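Aminopeptidase YwaD (Bacillus subtilis, PDB 6HC6) removes a range of amino acids, such as leucine, arginine and lysine, from the N-termini of peptides, using two zinc ions per subunit. Local coordinates at residues Asp96-Leu102 and Leu217-Thr223; Gln112-Ala118 and Val194-Gly200; Pro242-Thr248 and Arg315-Asn321. All coordinates share one frame; numbering follows the deposited sequence.

Contact 1: Asp96-Leu102 and Leu217-Thr223; sequences DRLEGTL and LKLKAFT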
loop_
_atom_site.group_PDB
_atom_site.type_symbol
_atom_site.label_atom_id
_atom_site.label_comp_id
_atom_site.label_asym_id
_atom_site.label_seq_id
_atom_site.Cartn_x
_atom_site.Cartn_y
_atom_site.Cartn_z
ATOM N N ASP A 96 -8.695 11.484 -9.103
ATOM C CA ASP A 96 -9.179 10.877 -10.331
ATOM C C ASP A 96 -8.276 9.720 -10.736
ATOM O O ASP A 96 -7.070 9.710 -10.465
ATOM C CB ASP A 96 -9.232 11.904 -11.463
ATOM C CG ASP A 96 -10.185 13.055 -11.177
ATOM O OD1 ASP A 96 -11.100 12.898 -10.341
ATOM O OD2 ASP A 96 -10.023 14.118 -11.816
ATOM N N ARG A 97 -8.882 8.727 -11.368
ATOM C CA ARG A 97 -8.181 7.542 -11.825
ATOM C C ARG A 97 -8.006 7.655 -13.332
ATOM O O ARG A 97 -8.972 7.924 -14.050
ATOM C CB ARG A 97 -8.966 6.281 -11.463
ATOM C CG ARG A 97 -8.352 4.991 -11.993
ATOM C CD ARG A 97 -9.046 3.772 -11.394
ATOM N NE ARG A 97 -10.481 3.987 -11.194
ATOM C CZ ARG A 97 -11.434 3.523 -11.999
ATOM N NH1 ARG A 97 -11.118 2.813 -13.075
ATOM N NH2 ARG A 97 -12.710 3.770 -11.726
ATOM N N LEU A 98 -6.780 7.471 -13.802
ATOM C CA LEU A 98 -6.464 7.611 -15.216
ATOM C C LEU A 98 -6.255 6.243 -15.842
ATOM O O LEU A 98 -5.556 5.393 -15.277
ATOM C CB LEU A 98 -5.204 8.447 -15.418
ATOM C CG LEU A 98 -5.275 9.944 -15.158
ATOM C CD1 LEU A 98 -3.864 10.441 -15.043
ATOM C CD2 LEU A 98 -5.993 10.640 -16.290
ATOM N N GLU A 99 -6.846 6.042 -17.018
ATOM C CA GLU A 99 -6.676 4.802 -17.754
ATOM C C GLU A 99 -6.620 5.117 -19.236
ATOM O O GLU A 99 -7.194 6.107 -19.699
ATOM C CB GLU A 99 -7.808 3.809 -17.470
ATOM C CG GLU A 99 -7.497 2.868 -16.303
ATOM C CD GLU A 99 -8.741 2.352 -15.611
ATOM O OE1 GLU A 99 -8.812 2.461 -14.368
ATOM O OE2 GLU A 99 -9.644 1.837 -16.306
ATOM N N GLY A 100 -5.938 4.262 -19.987
ATOM C CA GLY A 100 -5.985 4.413 -21.427
ATOM C C GLY A 100 -4.919 3.592 -22.122
ATOM O O GLY A 100 -4.452 2.579 -21.602
ATOM N N THR A 101 -4.552 4.058 -23.315
ATOM C CA THR A 101 -3.800 3.257 -24.263
ATOM C C THR A 101 -2.721 4.096 -24.931
ATOM O O THR A 101 -2.752 5.329 -24.926
ATOM C CB THR A 101 -4.704 2.666 -25.352
ATOM O OG1 THR A 101 -5.372 3.733 -26.033
ATOM C CG2 THR A 101 -5.737 1.724 -24.746
ATOM N N LEU A 102 -1.781 3.394 -25.550
ATOM C CA LEU A 102 -0.658 4.029 -26.212
ATOM C C LEU A 102 -0.319 3.190 -27.429
ATOM O O LEU A 102 -0.336 1.960 -27.356
ATOM C CB LEU A 102 0.542 4.140 -25.261
ATOM C CG LEU A 102 1.923 4.417 -25.867
ATOM C CD1 LEU A 102 1.989 5.839 -26.392
ATOM C CD2 LEU A 102 3.048 4.188 -24.841
ATOM N N LEU A 217 -1.234 8.858 -27.458
ATOM C CA LEU A 217 -1.677 8.507 -26.119
ATOM C C LEU A 217 -3.148 8.869 -25.978
ATOM O O LEU A 217 -3.553 9.974 -26.351
ATOM C CB LEU A 217 -0.824 9.238 -25.088
ATOM C CG LEU A 217 -0.687 8.711 -23.677
ATOM C CD1 LEU A 217 0.129 7.443 -23.674
ATOM C CD2 LEU A 217 0.020 9.780 -22.866
ATOM N N LYS A 218 -3.953 7.926 -25.486
ATOM C CA LYS A 218 -5.358 8.169 -25.177
ATOM C C LYS A 218 -5.560 7.856 -23.704
ATOM O O LYS A 218 -5.376 6.709 -23.287
ATOM C CB LYS A 218 -6.290 7.315 -26.040
ATOM C CG LYS A 218 -6.169 7.567 -27.537
ATOM C CD LYS A 218 -7.288 6.886 -28.328
ATOM C CE LYS A 218 -7.037 7.013 -29.828
ATOM N NZ LYS A 218 -8.030 6.255 -30.642
ATOM N N LEU A 219 -5.916 8.873 -22.919
ATOM C CA LEU A 219 -6.069 8.711 -21.477
ATOM C C LEU A 219 -7.322 9.431 -21.013
ATOM O O LEU A 219 -7.516 10.609 -21.324
ATOM C CB LEU A 219 -4.860 9.252 -20.712
ATOM C CG LEU A 219 -3.522 8.541 -20.904
ATOM C CD1 LEU A 219 -2.420 9.424 -20.370
ATOM C CD2 LEU A 219 -3.506 7.184 -20.206
ATOM N N LYS A 220 -8.161 8.721 -20.269
ATOM C CA LYS A 220 -9.383 9.275 -19.709
ATOM C C LYS A 220 -9.269 9.291 -18.192
ATOM O O LYS A 220 -8.754 8.344 -17.589
ATOM C CB LYS A 220 -10.605 8.462 -20.154
ATOM C CG LYS A 220 -11.781 8.506 -19.189
ATOM C CD LYS A 220 -13.095 8.784 -19.911
ATOM C CE LYS A 220 -14.287 8.618 -18.976
ATOM N NZ LYS A 220 -15.578 8.589 -19.729
ATOM N N ALA A 221 -9.711 10.392 -17.587
ATOM C CA ALA A 221 -9.758 10.536 -16.139
ATOM C C ALA A 221 -11.144 10.152 -15.643
ATOM O O ALA A 221 -12.149 10.696 -16.109
ATOM C CB ALA A 221 -9.427 11.967 -15.721
ATOM N N PHE A 222 -11.193 9.215 -14.709
ATOM C CA PHE A 222 -12.438 8.858 -14.047
ATOM C C PHE A 222 -12.529 9.657 -12.756
ATOM O O PHE A 222 -11.658 9.542 -11.893
ATOM C CB PHE A 222 -12.489 7.354 -13.790
ATOM C CG PHE A 222 -12.612 6.552 -15.042
ATOM C CD1 PHE A 222 -11.489 6.237 -15.792
ATOM C CD2 PHE A 222 -13.859 6.160 -15.507
ATOM C CE1 PHE A 222 -11.606 5.514 -16.968
ATOM C CE2 PHE A 222 -13.985 5.441 -16.678
ATOM C CZ PHE A 222 -12.857 5.116 -17.411
ATOM N N THR A 223 -13.562 10.490 -12.640
ATOM C CA THR A 223 -13.688 11.419 -11.530
ATOM C C THR A 223 -14.663 10.882 -10.485
ATOM O O THR A 223 -15.192 9.773 -10.593
ATOM C CB THR A 223 -14.137 12.792 -12.032
ATOM O OG1 THR A 223 -15.448 12.684 -12.599
ATOM C CG2 THR A 223 -13.167 13.311 -13.086
#
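Arg-97 and Phe-222 exchange both of their backbone hydrogen bonds across two antiparallel strands, 97-102 and 217-222, whose axes come within 4.6 Å and run at 159° to each other. The bond from Phe-222 N to Arg-97 O is short, 2.7 Å, and almost straight. Glu-99 with Lys-220 and Thr-101 with Lys-218 are the next hydrogen-bonded pairs, making six bonds in all. Between them Gly-100 faces Leu-219 in a non-hydrogen-bonded pair; its CA lies 3.0 Å from Lys-218 O, and a CB there would collide with that oxygen.

On the face of the sheet that carries Arg-97, Glu-99 and Phe-222, the guanidinium and ring planes are nearly parallel, 8° apart, but the two are not stacked: Phe-222 CB lies over one face of the guanidinium, toward its NH2 rim. The chain of Arg-97 bends at chi3 (36°), NH1 meets Glu-99 OE1 at 2.7 Å in a salt bridge along its own strand, and NE bonds Gln-225. Lys-220 CG rests on one face of the Phe-222 ring, near the rim. The other side of the sheet is aliphatic: Leu-98 CD2 packs on Ala-221 CB at 3.7 Å, and Leu-102 CD1 meets Leu-217 CD1 at the same separation. At the strand ends, the Asp-96 carboxylate lies alongside Thr-223 CG2.

Strands 97-104 and 214-222 are first and last in the order of the PA-domain sheet, and their pairing closes it on itself. Leu-217 and Leu-219 pack on Leu-111, Val-199 and Pro-197, Leu-102 on Leu-111 and Ile-201, and Leu-98 on Ala-113 of strand 107-113.

Contact 2: Gln112-Ala118 and Val194-Gly200; sequences QAASGSA and VGIPVVG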
loop_
_atom_site.group_PDB
_atom_site.type_symbol
_atom_site.label_atom_id
_atom_site.label_comp_id
_atom_site.label_asym_id
_atom_site.label_seq_id
_atom_site.Cartn_x
_atom_site.Cartn_y
_atom_site.Cartn_z
ATOM N N GLN A 112 0.565 2.071 -17.553
ATOM C CA GLN A 112 -0.066 2.441 -16.293
ATOM C C GLN A 112 0.120 3.936 -16.130
ATOM O O GLN A 112 1.253 4.427 -16.173
ATOM C CB GLN A 112 0.543 1.684 -15.110
ATOM C CG GLN A 112 -0.098 0.340 -14.871
ATOM C CD GLN A 112 -1.235 0.440 -13.883
ATOM O OE1 GLN A 112 -1.010 0.483 -12.677
ATOM N NE2 GLN A 112 -2.464 0.510 -14.390
ATOM N N ALA A 113 -0.983 4.655 -15.962
ATOM C CA ALA A 113 -0.943 6.102 -15.884
ATOM C C ALA A 113 -0.689 6.533 -14.448
ATOM O O ALA A 113 -1.147 5.888 -13.500
ATOM C CB ALA A 113 -2.246 6.708 -16.398
ATOM N N ALA A 114 0.063 7.613 -14.295
ATOM C CA ALA A 114 0.410 8.103 -12.973
ATOM C C ALA A 114 -0.755 8.890 -12.384
ATOM O O ALA A 114 -1.270 9.822 -13.008
ATOM C CB ALA A 114 1.658 8.979 -13.041
ATOM N N SER A 115 -1.177 8.507 -11.185
ATOM C CA SER A 115 -2.156 9.303 -10.465
ATOM C C SER A 115 -1.647 10.732 -10.315
ATOM O O SER A 115 -0.471 10.964 -10.022
ATOM C CB SER A 115 -2.431 8.671 -9.097
ATOM O OG SER A 115 -3.393 9.411 -8.369
ATOM N N GLY A 116 -2.529 11.695 -10.559
ATOM C CA GLY A 116 -2.156 13.090 -10.486
ATOM C C GLY A 116 -1.604 13.685 -11.762
ATOM O O GLY A 116 -1.156 14.838 -11.742
ATOM N N SER A 117 -1.600 12.942 -12.866
ATOM C CA SER A 117 -1.179 13.505 -14.142
ATOM C C SER A 117 -2.410 13.786 -15.000
ATOM O O SER A 117 -3.543 13.499 -14.614
ATOM C CB SER A 117 -0.183 12.585 -14.854
ATOM O OG SER A 117 -0.762 11.343 -15.215
ATOM N N ALA A 118 -2.180 14.377 -16.197
ATOM C CA ALA A 118 -3.291 14.859 -17.001
ATOM C C ALA A 118 -3.786 13.793 -17.977
ATOM O O ALA A 118 -3.002 12.976 -18.472
ATOM C CB ALA A 118 -2.874 16.105 -17.779
ATOM N N VAL A 194 1.126 16.821 -11.952
ATOM C CA VAL A 194 1.812 17.183 -13.184
ATOM C C VAL A 194 0.748 17.541 -14.211
ATOM O O VAL A 194 -0.310 16.901 -14.272
ATOM C CB VAL A 194 2.725 16.040 -13.678
ATOM C CG1 VAL A 194 3.389 16.403 -14.990
ATOM C CG2 VAL A 194 3.785 15.731 -12.632
ATOM N N GLY A 195 1.014 18.585 -14.994
ATOM C CA GLY A 195 0.050 19.138 -15.923
ATOM C C GLY A 195 -0.010 18.486 -17.280
ATOM O O GLY A 195 -0.811 18.903 -18.124
ATOM N N ILE A 196 0.814 17.477 -17.521
ATOM C CA ILE A 196 0.788 16.729 -18.776
ATOM C C ILE A 196 0.586 15.262 -18.427
ATOM O O ILE A 196 0.753 14.860 -17.262
ATOM C CB ILE A 196 2.071 16.964 -19.609
ATOM C CG1 ILE A 196 3.327 16.640 -18.797
ATOM C CG2 ILE A 196 2.127 18.402 -20.088
ATOM C CD1 ILE A 196 4.612 16.768 -19.608
ATOM N N PRO A 197 0.188 14.437 -19.396
ATOM C CA PRO A 197 0.075 12.997 -19.127
ATOM C C PRO A 197 1.425 12.398 -18.766
ATOM O O PRO A 197 2.460 12.792 -19.308
ATOM C CB PRO A 197 -0.449 12.425 -20.449
ATOM C CG PRO A 197 -1.080 13.583 -21.161
ATOM C CD PRO A 197 -0.300 14.794 -20.740
ATOM N N VAL A 198 1.406 11.453 -17.820
ATOM C CA VAL A 198 2.583 10.689 -17.416
ATOM C C VAL A 198 2.182 9.219 -17.353
ATOM O O VAL A 198 1.282 8.855 -16.588
ATOM C CB VAL A 198 3.133 11.141 -16.053
ATOM C CG1 VAL A 198 4.389 10.349 -15.711
ATOM C CG2 VAL A 198 3.402 12.662 -16.020
ATOM N N VAL A 199 2.849 8.373 -18.138
ATOM C CA VAL A 199 2.530 6.948 -18.154
ATOM C C VAL A 199 3.812 6.135 -18.045
ATOM O O VAL A 199 4.899 6.587 -18.414
ATOM C CB VAL A 199 1.732 6.514 -19.412
ATOM C CG1 VAL A 199 0.464 7.367 -19.590
ATOM C CG2 VAL A 199 2.617 6.527 -20.665
ATOM N N GLY A 200 3.678 4.926 -17.524
ATOM C CA GLY A 200 4.793 3.997 -17.422
ATOM C C GLY A 200 4.524 2.787 -18.294
ATOM O O GLY A 200 3.382 2.343 -18.411
HETATM O O HOH W 1 -1.559 10.785 -17.475
#
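Ser-117 presses its CB against Ile-196 O at 3.4 Å and against the CB and CG2 of Val-198, fitting the bend where segment 194-200 straightens into a strand. Its hydroxyl, held between backbone N and carbonyl carbon (chi1 65°), turns back to donate to Ala-114 O at 2.7 Å, the oxygen that also takes Ser-117 N across the type II turn 114-117. A water at 2.5 Å from Ser-117 OG also bonds Ala-118 O and Val-198 N, stitching the turn to the facing segment 194-200. An alanine here would lose the hydroxyl and probably leave Ala-114 O with one donor fewer and the water less firmly placed.

Beyond the turn, the methyl of Ala-118 fits over the Gly-195–Ile-196 peptide, 3.5 Å from Gly-195 O, while the Pro-197 ring laps Ala-118 O, with CB at 3.3 Å. At the strand end, Ala-114 CB nestles by Val-198 CB at 4.0 Å, and Ala-113 CB meets Val-199 CG1. Gln-112 and Gly-200 close the ladder with two backbone bonds.

Helix 158-167 covers Val-194 and Val-198, and Leu-219 covers Ala-113 and Val-199. Strands 107-113 and 198-201 pair antiparallel in the PA-domain sheet, and the type II turn carries the chain on from 107-113 to lie along 194-197.

Contact 3: Pro242-Thr248 and Arg315-Asn321; sequences PDIVYVT and RSEVNFN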
loop_
_atom_site.group_PDB
_atom_site.type_symbol
_atom_site.label_atom_id
_atom_site.label_comp_id
_atom_site.label_asym_id
_atom_site.label_seq_id
_atom_site.Cartn_x
_atom_site.Cartn_y
_atom_site.Cartn_z
ATOM N N PRO A 242 -11.102 5.566 27.599
ATOM C CA PRO A 242 -10.052 4.537 27.618
ATOM C C PRO A 242 -8.911 4.844 26.655
ATOM O O PRO A 242 -9.065 5.560 25.664
ATOM C CB PRO A 242 -10.797 3.268 27.189
ATOM C CG PRO A 242 -11.942 3.770 26.356
ATOM C CD PRO A 242 -12.355 5.069 27.001
ATOM N N ASP A 243 -7.745 4.268 26.960
ATOM C CA ASP A 243 -6.634 4.285 26.015
ATOM C C ASP A 243 -7.025 3.517 24.756
ATOM O O ASP A 243 -7.708 2.493 24.829
ATOM C CB ASP A 243 -5.389 3.658 26.647
ATOM C CG ASP A 243 -4.832 4.477 27.804
ATOM O OD1 ASP A 243 -5.078 5.701 27.854
ATOM O OD2 ASP A 243 -4.156 3.884 28.674
ATOM N N ILE A 244 -6.600 4.012 23.597
ATOM C CA ILE A 244 -6.967 3.420 22.314
ATOM C C ILE A 244 -5.786 2.654 21.738
ATOM O O ILE A 244 -4.668 3.184 21.659
ATOM C CB ILE A 244 -7.442 4.482 21.310
ATOM C CG1 ILE A 244 -8.646 5.233 21.850
ATOM C CG2 ILE A 244 -7.851 3.819 20.010
ATOM C CD1 ILE A 244 -8.806 6.584 21.206
ATOM N N VAL A 245 -6.049 1.425 21.292
ATOM C CA VAL A 245 -5.079 0.581 20.597
ATOM C C VAL A 245 -5.623 0.327 19.197
ATOM O O VAL A 245 -6.803 -0.017 19.045
ATOM C CB VAL A 245 -4.857 -0.739 21.361
ATOM C CG1 VAL A 245 -4.039 -1.754 20.537
ATOM C CG2 VAL A 245 -4.220 -0.466 22.722
ATOM N N TYR A 246 -4.799 0.554 18.177
ATOM C CA TYR A 246 -5.210 0.395 16.791
ATOM C C TYR A 246 -4.532 -0.830 16.186
ATOM O O TYR A 246 -3.310 -0.961 16.267
ATOM C CB TYR A 246 -4.847 1.639 15.967
ATOM C CG TYR A 246 -5.375 2.956 16.517
ATOM C CD1 TYR A 246 -6.570 3.499 16.050
ATOM C CD2 TYR A 246 -4.653 3.676 17.458
ATOM C CE1 TYR A 246 -7.036 4.694 16.514
ATOM C CE2 TYR A 246 -5.112 4.886 17.926
ATOM C CZ TYR A 246 -6.310 5.387 17.453
ATOM O OH TYR A 246 -6.796 6.581 17.912
ATOM N N VAL A 247 -5.317 -1.719 15.581
ATOM C CA VAL A 247 -4.793 -2.864 14.836
ATOM C C VAL A 247 -5.276 -2.702 13.405
ATOM O O VAL A 247 -6.492 -2.656 13.165
ATOM C CB VAL A 247 -5.257 -4.209 15.423
ATOM C CG1 VAL A 247 -4.579 -5.367 14.669
ATOM C CG2 VAL A 247 -4.940 -4.277 16.904
ATOM N N THR A 248 -4.337 -2.546 12.463
ATOM C CA THR A 248 -4.699 -1.986 11.168
ATOM C C THR A 248 -4.004 -2.716 10.025
ATOM O O THR A 248 -2.938 -3.324 10.182
ATOM C CB THR A 248 -4.394 -0.482 11.082
ATOM O OG1 THR A 248 -2.979 -0.262 11.104
ATOM C CG2 THR A 248 -5.046 0.299 12.243
ATOM N N ARG A 315 -5.677 10.124 23.933
ATOM C CA ARG A 315 -5.917 8.769 24.421
ATOM C C ARG A 315 -5.215 7.707 23.587
ATOM O O ARG A 315 -5.196 6.544 23.999
ATOM C CB ARG A 315 -7.416 8.420 24.435
ATOM C CG ARG A 315 -8.341 9.363 25.133
ATOM C CD ARG A 315 -9.681 8.665 25.376
ATOM N NE ARG A 315 -10.627 8.723 24.258
ATOM C CZ ARG A 315 -11.238 7.665 23.723
ATOM N NH1 ARG A 315 -10.987 6.446 24.169
ATOM N NH2 ARG A 315 -12.099 7.822 22.725
ATOM N N SER A 316 -4.664 8.064 22.427
ATOM C CA SER A 316 -4.149 7.064 21.500
ATOM C C SER A 316 -2.823 6.513 21.995
ATOM O O SER A 316 -1.879 7.271 22.238
ATOM C CB SER A 316 -3.973 7.671 20.115
ATOM O OG SER A 316 -5.225 7.994 19.539
ATOM N N GLU A 317 -2.742 5.190 22.123
ATOM C CA GLU A 317 -1.589 4.563 22.752
ATOM C C GLU A 317 -0.641 3.923 21.753
ATOM O O GLU A 317 0.561 4.210 21.771
ATOM C CB GLU A 317 -2.050 3.510 23.766
ATOM C CG GLU A 317 -0.912 2.820 24.494
ATOM C CD GLU A 317 -1.420 1.829 25.516
ATOM O OE1 GLU A 317 -2.251 2.225 26.348
ATOM O OE2 GLU A 317 -1.011 0.650 25.465
ATOM N N VAL A 318 -1.148 3.061 20.879
ATOM C CA VAL A 318 -0.270 2.245 20.057
ATOM C C VAL A 318 -1.045 1.807 18.818
ATOM O O VAL A 318 -2.261 1.597 18.875
ATOM C CB VAL A 318 0.267 1.051 20.890
ATOM C CG1 VAL A 318 -0.877 0.232 21.470
ATOM C CG2 VAL A 318 1.105 0.180 20.082
ATOM N N ASN A 319 -0.334 1.714 17.686
ATOM C CA ASN A 319 -0.855 1.201 16.421
ATOM C C ASN A 319 0.009 0.025 15.981
ATOM O O ASN A 319 1.214 0.188 15.769
ATOM C CB ASN A 319 -0.852 2.293 15.336
ATOM C CG ASN A 319 -0.974 1.723 13.933
ATOM O OD1 ASN A 319 -0.164 2.023 13.055
ATOM N ND2 ASN A 319 -1.985 0.887 13.720
ATOM N N PHE A 320 -0.599 -1.155 15.853
ATOM C CA PHE A 320 0.043 -2.323 15.247
ATOM C C PHE A 320 -0.469 -2.431 13.817
ATOM O O PHE A 320 -1.637 -2.775 13.607
ATOM C CB PHE A 320 -0.311 -3.610 15.996
ATOM C CG PHE A 320 0.151 -3.656 17.408
ATOM C CD1 PHE A 320 -0.551 -2.993 18.401
ATOM C CD2 PHE A 320 1.281 -4.400 17.754
ATOM C CE1 PHE A 320 -0.133 -3.047 19.727
ATOM C CE2 PHE A 320 1.697 -4.461 19.079
ATOM C CZ PHE A 320 0.999 -3.782 20.055
ATOM N N ASN A 321 0.384 -2.141 12.835
ATOM C CA ASN A 321 -0.022 -2.203 11.437
ATOM C C ASN A 321 0.548 -3.469 10.806
ATOM O O ASN A 321 1.730 -3.773 10.980
ATOM C CB ASN A 321 0.443 -0.961 10.667
ATOM C CG ASN A 321 -0.079 -0.940 9.231
ATOM O OD1 ASN A 321 -1.270 -0.746 8.996
ATOM N ND2 ASN A 321 0.806 -1.145 8.277
HETATM O O HOH W 2 -2.840 6.907 25.787
#
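Tyr-246 OH donates to Ser-316 OG at 2.7 Å, the serine oxygen coming at the edge of the phenol ring. Farther along the same face, Thr-248 OG1 donates to Asn-321 OD1 at 2.8 Å, on a lone pair in the carbonyl plane, and accepts from Asn-319 ND2 at 3.0 Å; both asparagine side chains cross the threonine at about a right angle. With OG1 set between backbone N and carbonyl carbon (chi1 68°), this one hydroxyl links two side chains of the partner strand. On the reverse face Val-245 CG2 touches Val-318 CG1 at 3.6 Å, and Val-245 CG1 reaches the edge of the Phe-320 ring.

At the N-terminal end of the pair, Arg-315 NH1 bonds Pro-242 O at 2.6 Å in the guanidinium plane, while Ile-244 CD1 sits over the centre of that group. Asp-243 and Glu-317 bring their carboxylates close, and Lys-284 forms a salt bridge with Glu-317.

In the backbone, parallel strands 8° apart share hydrogen bonds, with a beta bulge at Glu-317, the extra residue between Ser-316 (facing Ile-244) and Val-318 (facing Val-245). Outward, Glu-312 O holds Ser-316 OG, Glu-285 pairs with Arg-315, and Asn-385 receives Asn-321 ND2. These are central parallel strands of the M28 peptidase sheet; His-250, the last residue of strand 244-250, and Asp-323, just past strand 316-322, ligate one zinc ion.

Contacts 1 and 2 belong to one sheet and touch, their centres 9 Å apart: Leu-98 CB packs on Ala-113 CB, and Leu-219 CD1 on Pro-197 CB. Contact 3 lies on the far side of the chain's centre, in the other sheet, about 39 Å from contact 1 and 36 Å from contact 2, centre to centre. It is the buried one, with parallel strands and hydroxyl–amide bonds inside the catalytic domain. Contact 1 has one mixed polar and charged face, partly exposed to solvent, with Phe-222 in it, and one aliphatic face; contact 2, also partly buried, relies on small residues, a turn and a water. Along the chain, contact 2 falls between the two strands of contact 1, and contact 3 follows both.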